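PDB 1SQ1: chorismate synthase from Campylobacter jejuni, which probably catalyses the FMNH2-dependent elimination of phosphate and a ring hydrogen from 5-enolpyruvylshikimate-3-phosphate, giving chorismate, the precursor of the aromatic amino acids. Local coordinates for residues C148-V156 and F168-F179; G219-L230 and I276-L286. All coordinates share one frame; numbering follows the deposited sequence.

Contact 1: C148-V156 and F168-F179; sequences CVQSGVFGV and FDFEFAKKSEIF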
# COMPACT_ATOMS: atom_id res chain seq x y z
N CYS A 148 -3.23 -21.82 -17.12
CA CYS A 148 -1.95 -22.00 -17.77
C CYS A 148 -1.51 -20.75 -18.50
O CYS A 148 -2.29 -20.16 -19.26
CB CYS A 148 -2.02 -23.18 -18.73
SG CYS A 148 -0.41 -23.72 -19.31
N VAL A 149 -0.27 -20.36 -18.27
CA VAL A 149 0.30 -19.18 -18.91
C VAL A 149 1.53 -19.60 -19.71
O VAL A 149 2.46 -20.19 -19.17
CB VAL A 149 0.70 -18.11 -17.86
CG1 VAL A 149 1.35 -16.92 -18.55
CG2 VAL A 149 -0.52 -17.65 -17.10
N GLN A 150 1.52 -19.30 -21.01
CA GLN A 150 2.63 -19.64 -21.89
C GLN A 150 2.88 -18.51 -22.87
O GLN A 150 1.95 -17.81 -23.26
CB GLN A 150 2.31 -20.93 -22.64
CG GLN A 150 0.82 -21.26 -22.69
CD GLN A 150 0.53 -22.62 -23.29
OE1 GLN A 150 1.33 -23.56 -23.14
NE2 GLN A 150 -0.62 -22.75 -23.95
N SER A 151 4.15 -18.34 -23.26
CA SER A 151 4.56 -17.28 -24.18
C SER A 151 5.65 -17.75 -25.15
O SER A 151 6.32 -18.76 -24.90
CB SER A 151 5.12 -16.08 -23.40
OG SER A 151 4.21 -15.65 -22.40
N GLY A 152 5.83 -16.99 -26.23
CA GLY A 152 6.83 -17.32 -27.22
C GLY A 152 7.07 -16.19 -28.19
O GLY A 152 6.25 -15.28 -28.29
N VAL A 153 8.19 -16.23 -28.91
CA VAL A 153 8.53 -15.18 -29.88
C VAL A 153 7.82 -15.38 -31.22
O VAL A 153 7.93 -16.44 -31.83
CB VAL A 153 10.05 -15.15 -30.19
CG1 VAL A 153 10.38 -13.91 -31.01
CG2 VAL A 153 10.85 -15.20 -28.92
N PHE A 154 7.11 -14.36 -31.68
CA PHE A 154 6.42 -14.48 -32.96
C PHE A 154 6.93 -13.50 -33.98
O PHE A 154 6.53 -13.53 -35.14
CB PHE A 154 4.91 -14.32 -32.79
CG PHE A 154 4.45 -12.92 -32.49
CD1 PHE A 154 3.92 -12.11 -33.50
CD2 PHE A 154 4.40 -12.45 -31.17
CE1 PHE A 154 3.32 -10.87 -33.19
CE2 PHE A 154 3.80 -11.21 -30.86
CZ PHE A 154 3.26 -10.42 -31.87
N GLY A 155 7.84 -12.63 -33.55
CA GLY A 155 8.40 -11.65 -34.44
C GLY A 155 9.82 -11.31 -34.05
O GLY A 155 10.14 -11.16 -32.87
N VAL A 156 10.69 -11.21 -35.05
CA VAL A 156 12.07 -10.84 -34.82
C VAL A 156 12.52 -9.96 -35.98
O VAL A 156 12.58 -10.40 -37.12
CB VAL A 156 12.99 -12.07 -34.76
CG1 VAL A 156 14.44 -11.61 -34.69
CG2 VAL A 156 12.64 -12.92 -33.54
N PHE A 168 -0.64 -19.91 -33.37
CA PHE A 168 0.78 -20.01 -33.09
C PHE A 168 1.05 -21.37 -32.45
O PHE A 168 0.30 -21.81 -31.57
CB PHE A 168 1.23 -18.89 -32.14
CG PHE A 168 1.15 -17.51 -32.74
CD1 PHE A 168 0.20 -16.60 -32.28
CD2 PHE A 168 2.03 -17.11 -33.73
CE1 PHE A 168 0.15 -15.31 -32.81
CE2 PHE A 168 1.97 -15.83 -34.27
CZ PHE A 168 1.03 -14.93 -33.80
N ASP A 169 2.13 -22.02 -32.87
CA ASP A 169 2.46 -23.33 -32.34
C ASP A 169 3.25 -23.30 -31.04
O ASP A 169 4.46 -23.10 -31.05
CB ASP A 169 3.26 -24.12 -33.38
CG ASP A 169 3.18 -25.61 -33.16
OD1 ASP A 169 3.36 -26.04 -32.00
OD2 ASP A 169 2.95 -26.34 -34.15
N PHE A 170 2.56 -23.52 -29.93
CA PHE A 170 3.22 -23.53 -28.64
C PHE A 170 3.99 -24.82 -28.44
O PHE A 170 4.96 -24.86 -27.68
CB PHE A 170 2.20 -23.35 -27.52
CG PHE A 170 1.90 -21.91 -27.21
CD1 PHE A 170 2.75 -21.19 -26.39
CD2 PHE A 170 0.79 -21.28 -27.75
CE1 PHE A 170 2.50 -19.85 -26.12
CE2 PHE A 170 0.54 -19.94 -27.50
CZ PHE A 170 1.39 -19.23 -26.68
N GLU A 171 3.56 -25.87 -29.11
CA GLU A 171 4.23 -27.16 -29.00
C GLU A 171 5.62 -26.95 -29.60
O GLU A 171 6.64 -27.31 -29.00
CB GLU A 171 3.45 -28.21 -29.79
CG GLU A 171 2.05 -28.46 -29.24
CD GLU A 171 2.04 -29.53 -28.15
OE1 GLU A 171 2.29 -30.71 -28.48
OE2 GLU A 171 1.77 -29.19 -26.97
N PHE A 172 5.64 -26.33 -30.78
CA PHE A 172 6.87 -26.02 -31.48
C PHE A 172 7.68 -25.03 -30.62
O PHE A 172 8.90 -25.13 -30.52
CB PHE A 172 6.54 -25.40 -32.85
CG PHE A 172 7.74 -25.23 -33.75
CD1 PHE A 172 8.31 -26.33 -34.38
CD2 PHE A 172 8.31 -23.98 -33.94
CE1 PHE A 172 9.43 -26.19 -35.19
CE2 PHE A 172 9.44 -23.83 -34.75
CZ PHE A 172 10.00 -24.93 -35.37
N ALA A 173 6.98 -24.08 -30.00
CA ALA A 173 7.64 -23.09 -29.17
C ALA A 173 8.48 -23.72 -28.07
O ALA A 173 9.64 -23.36 -27.88
CB ALA A 173 6.61 -22.15 -28.56
N LYS A 174 7.89 -24.66 -27.34
CA LYS A 174 8.59 -25.33 -26.25
C LYS A 174 9.90 -25.96 -26.69
O LYS A 174 10.92 -25.85 -26.01
CB LYS A 174 7.69 -26.42 -25.63
CG LYS A 174 6.40 -25.88 -24.99
CD LYS A 174 5.54 -27.00 -24.39
CE LYS A 174 4.37 -26.43 -23.59
NZ LYS A 174 4.82 -25.59 -22.43
N LYS A 175 9.88 -26.62 -27.85
CA LYS A 175 11.06 -27.30 -28.39
C LYS A 175 12.05 -26.37 -29.10
O LYS A 175 13.20 -26.75 -29.35
CB LYS A 175 10.61 -28.43 -29.32
CG LYS A 175 11.66 -29.51 -29.61
CD LYS A 175 12.04 -30.32 -28.36
CE LYS A 175 13.10 -31.40 -28.67
NZ LYS A 175 12.65 -32.38 -29.71
N SER A 176 11.62 -25.15 -29.43
CA SER A 176 12.48 -24.17 -30.10
C SER A 176 13.50 -23.51 -29.18
O SER A 176 13.20 -23.21 -28.02
CB SER A 176 11.64 -23.07 -30.74
OG SER A 176 12.49 -22.05 -31.25
N GLU A 177 14.69 -23.27 -29.71
CA GLU A 177 15.75 -22.64 -28.95
C GLU A 177 15.43 -21.18 -28.74
O GLU A 177 16.04 -20.52 -27.91
CB GLU A 177 17.09 -22.76 -29.68
CG GLU A 177 17.33 -24.11 -30.33
CD GLU A 177 16.93 -24.13 -31.80
OE1 GLU A 177 15.79 -23.72 -32.13
OE2 GLU A 177 17.76 -24.56 -32.64
N ILE A 178 14.48 -20.66 -29.51
CA ILE A 178 14.11 -19.26 -29.39
C ILE A 178 12.62 -19.04 -29.10
O ILE A 178 12.12 -17.92 -29.16
CB ILE A 178 14.54 -18.44 -30.65
CG1 ILE A 178 13.98 -19.08 -31.92
CG2 ILE A 178 16.05 -18.38 -30.73
CD1 ILE A 178 14.28 -18.29 -33.18
N PHE A 179 11.92 -20.13 -28.79
CA PHE A 179 10.50 -20.08 -28.46
C PHE A 179 9.63 -19.62 -29.63
O PHE A 179 8.56 -19.04 -29.42
CB PHE A 179 10.27 -19.16 -27.25
CG PHE A 179 11.19 -19.43 -26.09
CD1 PHE A 179 12.09 -18.45 -25.66
CD2 PHE A 179 11.20 -20.67 -25.46
CE1 PHE A 179 12.98 -18.70 -24.61
CE2 PHE A 179 12.09 -20.93 -24.41
CZ PHE A 179 12.98 -19.95 -23.99

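Contact 2: G219-L230 and I276-L286; sequences GEVLYDKLDSKL and ILGGISNGENL. With SO4 (sulfate ion), chain B.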
# COMPACT_ATOMS: atom_id res chain seq x y z
N GLY A 219 -9.61 -9.63 -11.27
CA GLY A 219 -9.30 -8.23 -11.52
C GLY A 219 -10.14 -7.31 -10.66
O GLY A 219 -11.36 -7.44 -10.59
N GLU A 220 -9.46 -6.38 -9.99
CA GLU A 220 -10.10 -5.41 -9.10
C GLU A 220 -10.49 -4.15 -9.87
O GLU A 220 -9.66 -3.27 -10.09
CB GLU A 220 -9.15 -5.03 -7.97
CG GLU A 220 -8.94 -6.12 -6.93
CD GLU A 220 -10.23 -6.50 -6.24
OE1 GLU A 220 -10.64 -7.68 -6.35
OE2 GLU A 220 -10.83 -5.62 -5.57
N VAL A 221 -11.76 -4.05 -10.24
CA VAL A 221 -12.23 -2.91 -11.00
C VAL A 221 -11.97 -1.55 -10.37
O VAL A 221 -11.98 -1.38 -9.14
CB VAL A 221 -13.73 -2.99 -11.30
CG1 VAL A 221 -14.52 -2.37 -10.16
CG2 VAL A 221 -14.03 -2.27 -12.59
N LEU A 222 -11.77 -0.62 -11.30
CA LEU A 222 -11.47 0.79 -11.11
C LEU A 222 -9.98 1.06 -11.24
O LEU A 222 -9.53 1.46 -12.31
CB LEU A 222 -12.03 1.31 -9.80
CG LEU A 222 -13.21 2.23 -10.11
CD1 LEU A 222 -12.72 3.49 -10.81
CD2 LEU A 222 -14.23 1.53 -11.01
N TYR A 223 -9.21 0.83 -10.18
CA TYR A 223 -7.78 1.10 -10.27
C TYR A 223 -6.82 -0.05 -9.97
O TYR A 223 -5.73 0.15 -9.43
CB TYR A 223 -7.43 2.33 -9.42
CG TYR A 223 -8.20 3.53 -9.92
CD1 TYR A 223 -8.03 4.00 -11.23
CD2 TYR A 223 -9.18 4.12 -9.13
CE1 TYR A 223 -8.84 5.01 -11.74
CE2 TYR A 223 -9.99 5.12 -9.64
CZ TYR A 223 -9.82 5.56 -10.94
OH TYR A 223 -10.66 6.53 -11.44
N ASP A 224 -7.23 -1.26 -10.33
CA ASP A 224 -6.39 -2.44 -10.17
C ASP A 224 -6.94 -3.53 -11.08
O ASP A 224 -6.98 -4.71 -10.73
CB ASP A 224 -6.32 -2.91 -8.71
CG ASP A 224 -5.04 -3.70 -8.40
OD1 ASP A 224 -4.06 -3.54 -9.16
OD2 ASP A 224 -5.02 -4.46 -7.41
N LYS A 225 -7.36 -3.08 -12.26
CA LYS A 225 -7.92 -3.92 -13.30
C LYS A 225 -6.88 -4.91 -13.82
O LYS A 225 -5.68 -4.61 -13.83
CB LYS A 225 -8.42 -3.03 -14.43
CG LYS A 225 -9.42 -1.97 -13.99
CD LYS A 225 -9.96 -1.23 -15.20
CE LYS A 225 -11.24 -0.47 -14.89
NZ LYS A 225 -11.78 0.19 -16.12
N LEU A 226 -7.33 -6.07 -14.27
CA LEU A 226 -6.42 -7.07 -14.77
C LEU A 226 -5.57 -6.57 -15.94
O LEU A 226 -4.39 -6.92 -16.04
CB LEU A 226 -7.19 -8.33 -15.16
CG LEU A 226 -6.21 -9.40 -15.65
CD1 LEU A 226 -5.27 -9.79 -14.52
CD2 LEU A 226 -6.97 -10.60 -16.17
N ASP A 227 -6.14 -5.77 -16.83
CA ASP A 227 -5.32 -5.28 -17.94
C ASP A 227 -4.29 -4.27 -17.41
O ASP A 227 -3.12 -4.33 -17.79
CB ASP A 227 -6.19 -4.67 -19.05
CG ASP A 227 -7.29 -3.80 -18.52
OD1 ASP A 227 -8.13 -3.34 -19.32
OD2 ASP A 227 -7.32 -3.58 -17.30
N SER A 228 -4.71 -3.37 -16.51
CA SER A 228 -3.79 -2.40 -15.91
C SER A 228 -2.59 -3.14 -15.33
O SER A 228 -1.45 -2.91 -15.72
CB SER A 228 -4.45 -1.62 -14.78
OG SER A 228 -5.35 -0.64 -15.26
N LYS A 229 -2.85 -4.02 -14.37
CA LYS A 229 -1.79 -4.78 -13.73
C LYS A 229 -0.92 -5.45 -14.76
O LYS A 229 0.29 -5.47 -14.63
CB LYS A 229 -2.37 -5.85 -12.81
CG LYS A 229 -3.02 -5.35 -11.55
CD LYS A 229 -3.79 -6.47 -10.87
CE LYS A 229 -3.73 -6.34 -9.37
NZ LYS A 229 -2.40 -6.77 -8.84
N LEU A 230 -1.53 -6.03 -15.78
CA LEU A 230 -0.76 -6.73 -16.78
C LEU A 230 0.14 -5.77 -17.52
O LEU A 230 1.32 -6.07 -17.75
CB LEU A 230 -1.68 -7.43 -17.76
CG LEU A 230 -2.34 -8.67 -17.18
CD1 LEU A 230 -3.48 -9.09 -18.10
CD2 LEU A 230 -1.31 -9.79 -17.02
N ILE A 276 -10.54 -9.83 -21.48
CA ILE A 276 -10.77 -8.84 -20.44
C ILE A 276 -11.85 -7.86 -20.88
O ILE A 276 -11.80 -7.35 -22.00
CB ILE A 276 -9.47 -8.05 -20.17
CG1 ILE A 276 -8.36 -9.01 -19.71
CG2 ILE A 276 -9.72 -6.95 -19.13
CD1 ILE A 276 -7.07 -8.32 -19.36
N LEU A 277 -12.81 -7.59 -20.01
CA LEU A 277 -13.89 -6.66 -20.32
C LEU A 277 -14.19 -5.86 -19.08
O LEU A 277 -14.57 -6.43 -18.06
CB LEU A 277 -15.16 -7.40 -20.73
CG LEU A 277 -15.16 -8.06 -22.11
CD1 LEU A 277 -16.17 -9.21 -22.13
CD2 LEU A 277 -15.45 -7.01 -23.17
N GLY A 278 -14.02 -4.54 -19.15
CA GLY A 278 -14.26 -3.71 -17.98
C GLY A 278 -13.14 -3.81 -16.97
O GLY A 278 -13.24 -3.28 -15.87
N GLY A 279 -12.07 -4.51 -17.33
CA GLY A 279 -10.95 -4.64 -16.41
C GLY A 279 -10.98 -5.93 -15.64
O GLY A 279 -10.13 -6.18 -14.79
N ILE A 280 -11.97 -6.77 -15.92
CA ILE A 280 -12.07 -8.05 -15.24
C ILE A 280 -12.10 -9.11 -16.34
O ILE A 280 -12.62 -8.85 -17.43
CB ILE A 280 -13.34 -8.10 -14.33
CG1 ILE A 280 -14.61 -8.19 -15.15
CG2 ILE A 280 -13.42 -6.82 -13.49
CD1 ILE A 280 -15.07 -9.62 -15.40
N SER A 281 -11.52 -10.27 -16.05
CA SER A 281 -11.46 -11.38 -17.01
C SER A 281 -12.85 -11.95 -17.24
O SER A 281 -13.64 -12.03 -16.30
CB SER A 281 -10.53 -12.49 -16.49
OG SER A 281 -10.98 -12.98 -15.25
N ASN A 282 -13.14 -12.33 -18.49
CA ASN A 282 -14.46 -12.86 -18.84
C ASN A 282 -14.50 -14.37 -19.06
O ASN A 282 -15.53 -14.92 -19.46
CB ASN A 282 -14.96 -12.17 -20.11
CG ASN A 282 -14.18 -12.58 -21.34
OD1 ASN A 282 -13.24 -13.38 -21.26
ND2 ASN A 282 -14.57 -12.05 -22.49
N GLY A 283 -13.39 -15.05 -18.82
CA GLY A 283 -13.35 -16.49 -19.03
C GLY A 283 -12.53 -16.86 -20.25
O GLY A 283 -11.77 -17.84 -20.22
N GLU A 284 -12.65 -16.10 -21.32
CA GLU A 284 -11.90 -16.40 -22.53
C GLU A 284 -10.39 -16.38 -22.30
O GLU A 284 -9.92 -15.85 -21.30
CB GLU A 284 -12.27 -15.41 -23.63
CG GLU A 284 -13.69 -15.57 -24.10
CD GLU A 284 -13.96 -16.95 -24.70
OE1 GLU A 284 -14.76 -17.72 -24.10
OE2 GLU A 284 -13.36 -17.27 -25.75
N ASN A 285 -9.64 -16.96 -23.22
CA ASN A 285 -8.19 -17.00 -23.11
C ASN A 285 -7.67 -15.59 -23.02
O ASN A 285 -8.40 -14.64 -23.32
CB ASN A 285 -7.59 -17.66 -24.34
CG ASN A 285 -7.99 -19.09 -24.48
OD1 ASN A 285 -7.37 -19.98 -23.90
ND2 ASN A 285 -9.06 -19.34 -25.24
N LEU A 286 -6.41 -15.46 -22.64
CA LEU A 286 -5.81 -14.14 -22.51
C LEU A 286 -4.86 -13.92 -23.68
O LEU A 286 -3.94 -14.72 -23.90
CB LEU A 286 -5.06 -14.04 -21.18
CG LEU A 286 -5.40 -12.93 -20.16
CD1 LEU A 286 -6.90 -12.63 -20.09
CD2 LEU A 286 -4.88 -13.38 -18.81
S SO4 B . -12.59 -2.15 -21.79
O1 SO4 B . -13.93 -1.58 -21.53
O2 SO4 B . -12.31 -3.26 -20.84
O3 SO4 B . -12.52 -2.68 -23.17
O4 SO4 B . -11.57 -1.10 -21.61

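Contact 1: C148-V156 and F168-F179
Gln150 lays its amide over one face of the Phe170 ring, the two planes almost parallel at 6° and Gln150 CD about 4.1 Å above the ring, displaced toward its rim. In the plane of the same ring, Ser151 CA comes up to the edge. The ring therefore meets both the side chain and the main chain of the strand: Phe170 CE1 is 3.6 Å from Gln150 CB and 3.5 Å from Gln150 C. Phe168 meets Phe154 obliquely, the ring planes at 51°. The two touch mainly through the root of one side chain, Phe154 CB lying 3.6 Å from Phe168 CE2. Strand 148-156 belongs to a five-stranded antiparallel sheet, and Phe168 also meets Phe208 on the adjacent strand 205-212.

Farther along, Gly152 lets the chain at Phe179 come close, and Val153 N gives a weak hydrogen bond to Phe179 O at 2.9 Å. With CG anti to its carbonyl carbon (chi1 -48°), Phe179 sends its ring away from the strand to Val326, Ser329 and Val330 of helix 325-346; its side chain lies about 7 Å from that of Arg46, predicted to bind NADP(+). Helix 170-175 runs almost at right angles to the strand and starts with Asp169 as N-cap, its OD1 accepting from Phe172 N.

Ser151 OG is hydrogen-bonded to Thr209 and Ser333, and Ser176 OG closes an ST turn with Ile178 N. The contact is mainly apolar, with an amide-on-ring stack and one weak backbone bond, and probably rests on van der Waals packing, Phe170 from the helix and Phe168 from the loop before it supplying rings.

Contact 2: G219-L230 and I276-L286
Leu226 and Ile276 cross at about a right angle, with Leu226 CD2 3.9 Å from Ile276 CD1. With CG anti to the backbone N (chi1 -178°), Leu226 extends toward the hairpin, and its CD2 also meets Ser281 CB. Ile276 CD1 is shared: Leu230 CD1 approaches it from the next helical turn at 3.9 Å, and Asp227 CB slants across it at 3.8 Å. Lys225 behaves differently. The extended chain of Lys225 runs along the turn, Lys225 CB 3.6 Å from Gly279 CA and Lys225 CE 3.6 Å from Gly278 O, while NZ continues to a hydrogen bond with Gly236 O of the second subunit.

One backbone bond ties the segments together, Leu226 N giving its hydrogen to Gly279 O at 2.9 Å and 159°. At the turn, a sulfate ion, probably from the crystallisation liquor, accepts from Gly278 N at 2.7 Å and also from Ala239 N of the second subunit, a residue predicted to bind FMN.

The arrangement is that of a tight beta hairpin, strands 276-277 and 280-281 joined by a type I' turn through Gly278 and Gly279, set against the start of helix 226-235 and the loop leading into it.

In the fold
Both contacts seat a small element against a larger one, yet they differ in place and chemistry. Contact 1 is partly buried and no other subunit touches its segments; it joins a short helix to a strand of the five-stranded antiparallel sheet. Contact 2 is more thoroughly buried, partly by a second subunit of the tetramer, and pairs a helix start with a beta hairpin that has two glycines in its type I' turn. The centres of contact 1 and contact 2 are about 24 Å apart. Still, the sheet connects them: strand 205-212 lies between strand 148-156 of contact 1 and strand 286-292, which begins at Leu286 of contact 2. Helix 325-346 touches both. Aromatic rings dominate contact 1; branched aliphatic side chains and bare backbone dominate contact 2.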